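Local coordinates for cerato-platanin-like protein (Moniliophthora perniciosa, PDB 3SUM), which is of unknown function but belongs to the cerato-platanins, a fungal protein family with a double-psi beta-barrel fold, several members of which are expressed differentially in this fungus, at residues N2-W7 with T111-S116; L66-N71 with N96-N101; F74-D79 with C125-G130. All blocks are in the same frame, centred on the assembly; numbering follows the deposited sequence.

Interaction 1 of 3, residues N2-W7 with T111-S116; sequences NWLIKW and TAQLFS
Two short antiparallel strands, 4-7 and 111-113, pair at one end of the mixed sheet of a double-psi beta barrel and bring the N-terminus against a much later part of the chain. Ile5 and Ala112 form the hydrogen-bonded pair: Ile5 N gives a bond of 2.7 Å to Ala112 O, and Ala112 N returns one to Ile5 O, both nearly along the C=O axis. Beyond the pair, Leu114 N reaches Trp3 O almost straight (171°), though from above the carbonyl plane.

Leu114 illustrates how an apolar chain follows such a backbone. Leu114 CB lies 3.6 Å from Trp3 O, with Leu114 CG near both that oxygen and Ile5 CG2. With CG beside the backbone N (chi1 -63°), the fork straddles two residues: Leu114 CD1 rests 3.9 Å from Trp3 CB, while Leu114 CD2 meets Ile5 CG2 at 3.6 Å, the two chains crossing obliquely. Ile5 CG2 also reaches Ala112 CB, so one methyl joins both partners on the inward face, where Leu66 and Phe87 add to the packing.

The face carrying Leu4 and Gln113 is more polar and less covered. There Leu4 CD2 lies alongside Gln113 CG, the two side chains running the same way. Lys6 runs beside Thr111 until a bend at chi4 (-66°) turns the ammonium onto the hydroxyl, Lys6 NZ donating to Thr111 OG1 over 2.8 Å.

The indole of Trp3 leads away to stack on Phe87, and the Trp3 backbone is tied across by a water that accepts from Trp3 N at 2.9 Å and donates to Leu114 O.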
loop_
_atom_site.group_PDB
_atom_site.type_symbol
_atom_site.label_atom_id
_atom_site.label_comp_id
_atom_site.label_asym_id
_atom_site.label_seq_id
_atom_site.Cartn_x
_atom_site.Cartn_y
_atom_site.Cartn_z
ATOM N N ASN A 2 -13.761 7.826 6.300
ATOM C CA ASN A 2 -14.629 6.826 5.602
ATOM C C ASN A 2 -13.777 6.127 4.530
ATOM O O ASN A 2 -14.206 6.108 3.367
ATOM C CB ASN A 2 -15.763 7.540 4.861
ATOM C CG ASN A 2 -16.913 6.576 4.383
ATOM O OD1 ASN A 2 -18.097 6.962 4.438
ATOM N ND2 ASN A 2 -16.571 5.337 3.918
ATOM N N TRP A 3 -12.601 5.583 4.876
ATOM C CA TRP A 3 -11.783 4.907 3.871
ATOM C C TRP A 3 -12.278 3.506 3.691
ATOM O O TRP A 3 -12.676 2.864 4.669
ATOM C CB TRP A 3 -10.263 4.918 4.245
ATOM C CG TRP A 3 -9.483 6.272 3.982
ATOM C CD1 TRP A 3 -9.226 7.269 4.879
ATOM C CD2 TRP A 3 -8.874 6.666 2.758
ATOM N NE1 TRP A 3 -8.476 8.244 4.302
ATOM C CE2 TRP A 3 -8.236 7.893 2.992
ATOM C CE3 TRP A 3 -8.710 6.040 1.505
ATOM C CZ2 TRP A 3 -7.502 8.527 2.030
ATOM C CZ3 TRP A 3 -8.014 6.723 0.513
ATOM C CH2 TRP A 3 -7.428 7.954 0.787
ATOM N N LEU A 4 -12.297 3.052 2.436
ATOM C CA LEU A 4 -12.629 1.659 2.040
ATOM C C LEU A 4 -11.337 1.006 1.571
ATOM O O LEU A 4 -10.428 1.674 1.054
ATOM C CB LEU A 4 -13.603 1.618 0.821
ATOM C CG LEU A 4 -14.984 2.243 1.002
ATOM C CD1 LEU A 4 -15.811 1.922 -0.261
ATOM C CD2 LEU A 4 -15.665 1.604 2.196
ATOM N N ILE A 5 -11.253 -0.322 1.704
ATOM C CA ILE A 5 -10.165 -0.986 1.030
ATOM C C ILE A 5 -10.777 -2.186 0.261
ATOM O O ILE A 5 -11.721 -2.842 0.744
ATOM C CB ILE A 5 -9.102 -1.455 2.004
ATOM C CG1 ILE A 5 -7.884 -2.014 1.205
ATOM C CG2 ILE A 5 -9.716 -2.417 3.116
ATOM C CD1 ILE A 5 -6.600 -1.837 1.874
ATOM N N LYS A 6 -10.254 -2.451 -0.903
ATOM C CA LYS A 6 -10.650 -3.588 -1.714
ATOM C C LYS A 6 -9.318 -4.224 -2.062
ATOM O O LYS A 6 -8.268 -3.647 -1.842
ATOM C CB LYS A 6 -11.284 -3.085 -3.030
ATOM C CG LYS A 6 -12.710 -2.497 -2.742
ATOM C CD LYS A 6 -13.185 -1.739 -4.042
ATOM C CE LYS A 6 -14.489 -0.940 -3.855
ATOM N NZ LYS A 6 -15.618 -1.938 -3.589
ATOM N N TRP A 7 -9.375 -5.449 -2.540
ATOM C CA TRP A 7 -8.169 -6.118 -2.867
ATOM C C TRP A 7 -8.120 -6.432 -4.353
ATOM O O TRP A 7 -9.140 -6.576 -5.031
ATOM C CB TRP A 7 -7.961 -7.361 -1.975
ATOM C CG TRP A 7 -9.031 -8.437 -2.065
ATOM C CD1 TRP A 7 -10.080 -8.602 -1.231
ATOM C CD2 TRP A 7 -9.102 -9.482 -3.021
ATOM N NE1 TRP A 7 -10.796 -9.698 -1.610
ATOM C CE2 TRP A 7 -10.236 -10.231 -2.737
ATOM C CE3 TRP A 7 -8.317 -9.826 -4.141
ATOM C CZ2 TRP A 7 -10.619 -11.374 -3.499
ATOM C CZ3 TRP A 7 -8.675 -10.958 -4.883
ATOM C CH2 TRP A 7 -9.824 -11.710 -4.575
ATOM N N THR A 111 -14.633 -6.056 -0.019
ATOM C CA THR A 111 -14.505 -4.629 0.264
ATOM C C THR A 111 -14.650 -4.567 1.767
ATOM O O THR A 111 -15.532 -5.243 2.329
ATOM C CB THR A 111 -15.684 -3.827 -0.357
ATOM O OG1 THR A 111 -15.705 -4.009 -1.775
ATOM C CG2 THR A 111 -15.560 -2.300 -0.046
ATOM N N ALA A 112 -13.850 -3.739 2.409
ATOM C CA ALA A 112 -13.942 -3.543 3.883
ATOM C C ALA A 112 -13.822 -2.042 4.151
ATOM O O ALA A 112 -13.095 -1.348 3.468
ATOM C CB ALA A 112 -12.749 -4.301 4.580
ATOM N N GLN A 113 -14.503 -1.563 5.186
ATOM C CA GLN A 113 -14.335 -0.187 5.575
ATOM C C GLN A 113 -13.243 -0.178 6.627
ATOM O O GLN A 113 -13.218 -1.085 7.469
ATOM C CB GLN A 113 -15.644 0.311 6.130
ATOM C CG GLN A 113 -16.727 -0.148 5.203
ATOM C CD GLN A 113 -17.860 0.772 5.220
ATOM O OE1 GLN A 113 -17.660 2.006 5.249
ATOM N NE2 GLN A 113 -19.085 0.195 5.221
ATOM N N LEU A 114 -12.352 0.823 6.526
ATOM C CA LEU A 114 -11.249 0.968 7.469
ATOM C C LEU A 114 -11.660 1.744 8.643
ATOM O O LEU A 114 -12.481 2.621 8.512
ATOM C CB LEU A 114 -10.064 1.634 6.829
ATOM C CG LEU A 114 -9.490 0.818 5.688
ATOM C CD1 LEU A 114 -8.263 1.634 5.123
ATOM C CD2 LEU A 114 -9.027 -0.595 6.154
ATOM N N PHE A 115 -11.074 1.442 9.812
ATOM C CA PHE A 115 -11.242 2.339 10.958
ATOM C C PHE A 115 -10.603 3.691 10.693
ATOM O O PHE A 115 -11.200 4.737 11.006
ATOM C CB PHE A 115 -10.598 1.758 12.233
ATOM C CG PHE A 115 -10.738 2.681 13.381
ATOM C CD1 PHE A 115 -9.707 3.524 13.718
ATOM C CD2 PHE A 115 -11.966 2.810 14.017
ATOM C CE1 PHE A 115 -9.812 4.432 14.715
ATOM C CE2 PHE A 115 -12.093 3.724 15.079
ATOM C CZ PHE A 115 -11.031 4.552 15.396
ATOM N N SER A 116 -9.400 3.702 10.084
ATOM C CA SER A 116 -8.717 4.974 9.877
ATOM C C SER A 116 -7.633 4.705 8.862
ATOM O O SER A 116 -7.247 3.535 8.675
ATOM C CB SER A 116 -8.048 5.459 11.162
ATOM O OG SER A 116 -7.107 4.457 11.605
HETATM O O HOH W 1 -11.389 5.370 7.475
#

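Interaction 2 of 3, residues L66-N71 with N96-N101; sequences LRYKGN and NLTTFN
The ring of Tyr68 is sandwiched, with Lys69 CG offset toward the rim on one face and Thr98 CB over the centre of the other, 4.0 Å from the centroid in a CH-pi contact. Phe100 is covered on both sides: Lys69 CD lies over one face, 3.6 Å from Phe100 CG, and Asn101 ND2 over the opposite one. The extended chain of Lys69 crosses Phe100 at about a right angle before NZ reaches Glu105 in a salt bridge, and Glu105 also bonds the hydroxyl of Tyr68.

Tyr68 opens the type II' turn of a beta hairpin, ending at Asn71, that joins strands 63-68 and 71-79, and Phe100 lies against that turn from the loop after helix 91-97. The turn is closed by Asn71 N to Tyr68 O (2.7 Å) and a return bond from Tyr68 N to Asn71 O. The hairpin sits on the C-terminal end of the helix, which stops just before Thr98.

Leu97 has CG anti to its backbone N (chi1 174°), which carries its branches against strand 63-68, CD1 beside Leu66 O and Tyr68 N. The Leu97 and Leu66 side chains cross at about a right angle, Leu97 CD2 3.8 Å from Leu66 CD1, and Leu97 CG meets Tyr68 CB.

The carboxamide of Asn71 supplies the polar link: its nitrogen bonds two carbonyls, both in the amide plane, fixing the group's rotation and identifying the NH2 side. Asn71 ND2 approaches Leu97 O from well above its carbonyl plane at 2.8 Å, and Thr99 O within its plane at a very short 2.5 Å, the more bent bond (144°).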
loop_
_atom_site.group_PDB
_atom_site.type_symbol
_atom_site.label_atom_id
_atom_site.label_comp_id
_atom_site.label_asym_id
_atom_site.label_seq_id
_atom_site.Cartn_x
_atom_site.Cartn_y
_atom_site.Cartn_z
ATOM N N LEU A 66 -2.937 1.880 7.956
ATOM C CA LEU A 66 -4.351 1.590 7.816
ATOM C C LEU A 66 -4.748 0.796 9.064
ATOM O O LEU A 66 -3.940 -0.024 9.554
ATOM C CB LEU A 66 -4.609 0.675 6.604
ATOM C CG LEU A 66 -4.024 1.074 5.248
ATOM C CD1 LEU A 66 -4.462 0.146 4.126
ATOM C CD2 LEU A 66 -4.428 2.587 4.992
ATOM N N ARG A 67 -5.948 1.035 9.579
ATOM C CA ARG A 67 -6.443 0.183 10.688
ATOM C C ARG A 67 -7.774 -0.437 10.303
ATOM O O ARG A 67 -8.646 0.222 9.697
ATOM C CB ARG A 67 -6.693 1.000 11.980
ATOM C CG ARG A 67 -5.444 1.566 12.672
ATOM C CD ARG A 67 -5.901 2.272 14.019
ATOM N NE ARG A 67 -4.804 2.573 14.956
ATOM C CZ ARG A 67 -4.235 1.696 15.800
ATOM N NH1 ARG A 67 -4.606 0.419 15.821
ATOM N NH2 ARG A 67 -3.284 2.093 16.648
ATOM N N TYR A 68 -7.916 -1.715 10.615
ATOM C CA TYR A 68 -9.197 -2.386 10.571
ATOM C C TYR A 68 -9.336 -3.116 11.891
ATOM O O TYR A 68 -8.465 -3.952 12.238
ATOM C CB TYR A 68 -9.207 -3.401 9.436
ATOM C CG TYR A 68 -10.511 -4.126 9.339
ATOM C CD1 TYR A 68 -11.575 -3.573 8.590
ATOM C CD2 TYR A 68 -10.649 -5.411 9.897
ATOM C CE1 TYR A 68 -12.774 -4.249 8.460
ATOM C CE2 TYR A 68 -11.830 -6.113 9.765
ATOM C CZ TYR A 68 -12.879 -5.559 9.022
ATOM O OH TYR A 68 -14.086 -6.261 8.908
ATOM N N LYS A 69 -10.419 -2.811 12.617
ATOM C CA LYS A 69 -10.642 -3.387 13.926
ATOM C C LYS A 69 -9.332 -3.288 14.715
ATOM O O LYS A 69 -8.841 -2.157 14.921
ATOM C CB LYS A 69 -11.298 -4.753 13.811
ATOM C CG LYS A 69 -12.736 -4.631 13.212
ATOM C CD LYS A 69 -13.382 -5.987 13.170
ATOM C CE LYS A 69 -14.854 -5.829 12.593
ATOM N NZ LYS A 69 -15.696 -7.107 12.629
ATOM N N GLY A 70 -8.791 -4.398 15.187
ATOM C CA GLY A 70 -7.572 -4.343 15.990
ATOM C C GLY A 70 -6.290 -4.603 15.191
ATOM O O GLY A 70 -5.250 -4.885 15.783
ATOM N N ASN A 71 -6.371 -4.552 13.863
ATOM C CA ASN A 71 -5.221 -4.781 12.976
ATOM C C ASN A 71 -4.761 -3.468 12.364
ATOM O O ASN A 71 -5.544 -2.527 12.210
ATOM C CB ASN A 71 -5.582 -5.712 11.845
ATOM C CG ASN A 71 -6.224 -7.020 12.344
ATOM O OD1 ASN A 71 -5.964 -7.474 13.448
ATOM N ND2 ASN A 71 -7.080 -7.585 11.542
ATOM N N ASN A 96 -4.820 -10.061 5.432
ATOM C CA ASN A 96 -4.315 -9.990 6.775
ATOM C C ASN A 96 -4.840 -8.783 7.530
ATOM O O ASN A 96 -5.159 -8.905 8.709
ATOM C CB ASN A 96 -2.816 -10.112 6.791
ATOM C CG ASN A 96 -2.363 -11.452 6.157
ATOM O OD1 ASN A 96 -3.059 -12.472 6.301
ATOM N ND2 ASN A 96 -1.274 -11.437 5.413
ATOM N N LEU A 97 -5.000 -7.640 6.861
ATOM C CA LEU A 97 -5.425 -6.458 7.628
ATOM C C LEU A 97 -6.865 -6.643 8.119
ATOM O O LEU A 97 -7.240 -6.093 9.169
ATOM C CB LEU A 97 -5.432 -5.246 6.697
ATOM C CG LEU A 97 -5.969 -3.911 7.179
ATOM C CD1 LEU A 97 -5.261 -3.352 8.486
ATOM C CD2 LEU A 97 -5.830 -2.908 5.955
ATOM N N THR A 98 -7.685 -7.369 7.352
ATOM C CA THR A 98 -9.143 -7.304 7.513
ATOM C C THR A 98 -9.672 -8.630 7.956
ATOM O O THR A 98 -10.850 -8.920 7.830
ATOM C CB THR A 98 -9.886 -6.856 6.256
ATOM O OG1 THR A 98 -9.688 -7.845 5.220
ATOM C CG2 THR A 98 -9.390 -5.508 5.790
ATOM N N THR A 99 -8.787 -9.421 8.550
ATOM C CA THR A 99 -9.192 -10.636 9.255
ATOM C C THR A 99 -9.346 -10.290 10.743
ATOM O O THR A 99 -8.494 -9.613 11.327
ATOM C CB THR A 99 -8.077 -11.686 9.118
ATOM O OG1 THR A 99 -8.026 -12.105 7.747
ATOM C CG2 THR A 99 -8.417 -12.901 9.995
ATOM N N PHE A 100 -10.433 -10.735 11.345
ATOM C CA PHE A 100 -10.722 -10.459 12.730
ATOM C C PHE A 100 -10.976 -11.811 13.434
ATOM O O PHE A 100 -11.927 -12.513 13.125
ATOM C CB PHE A 100 -11.946 -9.564 12.866
ATOM C CG PHE A 100 -12.294 -9.272 14.330
ATOM C CD1 PHE A 100 -11.417 -8.507 15.124
ATOM C CD2 PHE A 100 -13.429 -9.832 14.907
ATOM C CE1 PHE A 100 -11.700 -8.259 16.456
ATOM C CE2 PHE A 100 -13.740 -9.557 16.247
ATOM C CZ PHE A 100 -12.895 -8.768 17.011
ATOM N N ASN A 101 -10.054 -12.156 14.323
ATOM C CA ASN A 101 -10.134 -13.370 15.130
ATOM C C ASN A 101 -10.409 -14.536 14.209
ATOM O O ASN A 101 -11.338 -15.258 14.414
ATOM C CB ASN A 101 -11.221 -13.206 16.212
ATOM C CG ASN A 101 -10.843 -12.195 17.258
ATOM O OD1 ASN A 101 -9.693 -11.789 17.350
ATOM N ND2 ASN A 101 -11.794 -11.813 18.099
#

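Interaction 3 of 3, residues F74-D79 with C125-G130; sequences FVTVVD and CQQNTG
Cys125 drives its side chain against the backbone of Val75: SG lies 3.2 Å from Val75 O, close packing for a sulfur on a carbonyl oxygen. The same Cys125 SG touches Phe74 CB at 4.1 Å, while Phe74 swings its ring away. The cysteine points toward the strand, and with SG anti to its carbonyl carbon (chi1 -74°) the sulfur is set beside Val75 O; its disulfide to Cys63 ties the tail that follows strand 116-120 to the barrel.

Thr76 provides the next step along the strand. Thr76 OG1 sits 3.3 Å from Cys125 CB, and the methyl Thr76 CG2, anti to the backbone N, meets the amide end of Gln127 tip to tip, 3.8 Å from Gln127 NE2. No direct hydrogen bond joins the two segments; a single water does the work. It accepts from Thr76 OG1 at 2.7 Å, accepts from Gln127 NE2 at 3.1 Å, and donates to Cys125 O at 2.7 Å, so three polar atoms of strand and tail are knitted together through one oxygen. Two of them have further partners: the Thr76 hydroxyl also pairs with Asn46 ND2, and Gln127, its chain extended, donates from NE2 both to the water and to Gly61 O.

The contact is thus a seam between irregular tail and barrel wall. In the double-psi beta barrel, strand 71-79 lies between strand 50-52 and strand 63-68, which begins at Cys63, with Val75 packing on Val51 and Trp64.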
loop_
_atom_site.group_PDB
_atom_site.type_symbol
_atom_site.label_atom_id
_atom_site.label_comp_id
_atom_site.label_asym_id
_atom_site.label_seq_id
_atom_site.Cartn_x
_atom_site.Cartn_y
_atom_site.Cartn_z
ATOM N N PHE A 74 1.132 -0.981 7.307
ATOM C CA PHE A 74 1.718 0.145 6.659
ATOM C C PHE A 74 1.853 -0.132 5.178
ATOM O O PHE A 74 2.402 -1.147 4.753
ATOM C CB PHE A 74 3.113 0.465 7.263
ATOM C CG PHE A 74 3.039 0.897 8.679
ATOM C CD1 PHE A 74 2.723 2.231 9.029
ATOM C CD2 PHE A 74 3.362 -0.029 9.710
ATOM C CE1 PHE A 74 2.722 2.640 10.336
ATOM C CE2 PHE A 74 3.346 0.403 11.048
ATOM C CZ PHE A 74 3.004 1.738 11.341
ATOM N N VAL A 75 1.297 0.773 4.369
ATOM C CA VAL A 75 1.208 0.488 2.958
ATOM C C VAL A 75 1.822 1.607 2.121
ATOM O O VAL A 75 1.786 2.724 2.532
ATOM C CB VAL A 75 -0.263 0.241 2.526
ATOM C CG1 VAL A 75 -0.915 -0.881 3.374
ATOM C CG2 VAL A 75 -1.156 1.486 2.695
ATOM N N THR A 76 2.393 1.255 0.931
ATOM C CA THR A 76 2.941 2.234 0.079
ATOM C C THR A 76 1.940 2.467 -1.015
ATOM O O THR A 76 1.426 1.523 -1.611
ATOM C CB THR A 76 4.246 1.704 -0.498
ATOM O OG1 THR A 76 5.085 1.384 0.612
ATOM C CG2 THR A 76 4.988 2.812 -1.321
ATOM N N VAL A 77 1.692 3.747 -1.344
ATOM C CA VAL A 77 0.873 4.015 -2.468
ATOM C C VAL A 77 1.697 3.853 -3.754
ATOM O O VAL A 77 2.692 4.548 -3.938
ATOM C CB VAL A 77 0.319 5.503 -2.357
ATOM C CG1 VAL A 77 -0.472 5.906 -3.686
ATOM C CG2 VAL A 77 -0.646 5.635 -1.121
ATOM N N VAL A 78 1.255 2.978 -4.670
ATOM C CA VAL A 78 2.030 2.641 -5.834
ATOM C C VAL A 78 1.219 2.822 -7.116
ATOM O O VAL A 78 1.746 2.662 -8.219
ATOM C CB VAL A 78 2.533 1.182 -5.796
ATOM C CG1 VAL A 78 3.454 0.911 -4.500
ATOM C CG2 VAL A 78 1.346 0.139 -5.937
ATOM N N ASP A 79 -0.051 3.196 -6.973
ATOM C CA ASP A 79 -0.877 3.333 -8.196
ATOM C C ASP A 79 -2.074 4.213 -7.837
ATOM O O ASP A 79 -2.195 4.657 -6.677
ATOM C CB ASP A 79 -1.307 1.899 -8.567
ATOM C CG ASP A 79 -1.895 1.783 -9.979
ATOM O OD1 ASP A 79 -1.871 2.762 -10.766
ATOM O OD2 ASP A 79 -2.395 0.681 -10.234
ATOM N N CYS A 125 7.369 2.440 5.775
ATOM C CA CYS A 125 7.223 1.611 4.569
ATOM C C CYS A 125 8.643 1.263 3.989
ATOM O O CYS A 125 8.786 1.047 2.798
ATOM C CB CYS A 125 6.409 2.366 3.507
ATOM S SG CYS A 125 4.651 2.424 3.950
ATOM N N GLN A 126 9.640 1.250 4.877
ATOM C CA GLN A 126 11.043 0.834 4.596
ATOM C C GLN A 126 11.745 1.838 3.692
ATOM O O GLN A 126 12.777 1.507 3.088
ATOM C CB GLN A 126 11.080 -0.564 3.927
ATOM C CG GLN A 126 10.420 -1.543 4.905
ATOM C CD GLN A 126 10.239 -2.916 4.386
ATOM O OE1 GLN A 126 11.051 -3.411 3.612
ATOM N NE2 GLN A 126 9.157 -3.592 4.871
ATOM N N GLN A 127 11.240 3.061 3.631
ATOM C CA GLN A 127 11.878 4.030 2.779
ATOM C C GLN A 127 12.998 4.697 3.573
ATOM O O GLN A 127 12.904 4.872 4.780
ATOM C CB GLN A 127 10.872 5.038 2.280
ATOM C CG GLN A 127 9.809 4.331 1.449
ATOM C CD GLN A 127 8.701 5.319 1.052
ATOM O OE1 GLN A 127 8.804 6.509 1.350
ATOM N NE2 GLN A 127 7.664 4.833 0.393
ATOM N N ASN A 128 14.034 5.126 2.880
ATOM C CA ASN A 128 15.162 5.695 3.617
ATOM C C ASN A 128 14.924 7.195 3.823
ATOM O O ASN A 128 15.563 8.036 3.189
ATOM C CB ASN A 128 16.394 5.465 2.782
ATOM C CG ASN A 128 17.651 6.096 3.397
ATOM O OD1 ASN A 128 17.668 6.560 4.578
ATOM N ND2 ASN A 128 18.733 6.047 2.627
ATOM N N THR A 129 14.044 7.554 4.744
ATOM C CA THR A 129 13.762 9.000 5.030
ATOM C C THR A 129 14.779 9.532 6.048
ATOM O O THR A 129 14.832 10.715 6.331
ATOM C CB THR A 129 12.363 9.145 5.668
ATOM O OG1 THR A 129 12.356 8.468 6.949
ATOM C CG2 THR A 129 11.268 8.561 4.746
ATOM N N GLY A 130 15.547 8.636 6.657
ATOM C CA GLY A 130 16.416 9.061 7.774
ATOM C C GLY A 130 15.742 8.880 9.147
ATOM O O GLY A 130 16.425 8.767 10.163
HETATM O O HOH W 2 7.780 1.695 0.341
#

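In the fold
All three contacts reach the one mixed sheet of the barrel. Interactions 1 and 2 lie about 10 Å apart, centre to centre, and touch where Phe115 and Ser116 form a classic beta bulge opposite Arg67; interaction 2 is nested within the chain loop that interaction 1 closes. Interaction 3 is about 19 Å from the first and 20 Å from the second, between centres, on the other side of the chain's centre from interaction 1, yet its strand 71-79 neighbours strand 63-68 of interaction 2, and Leu66 packs on Val75. In sequence, interaction 3 crosses both others, so contacts between distant chain parts interlock the small barrel from N-terminus to disulfide-tied tail.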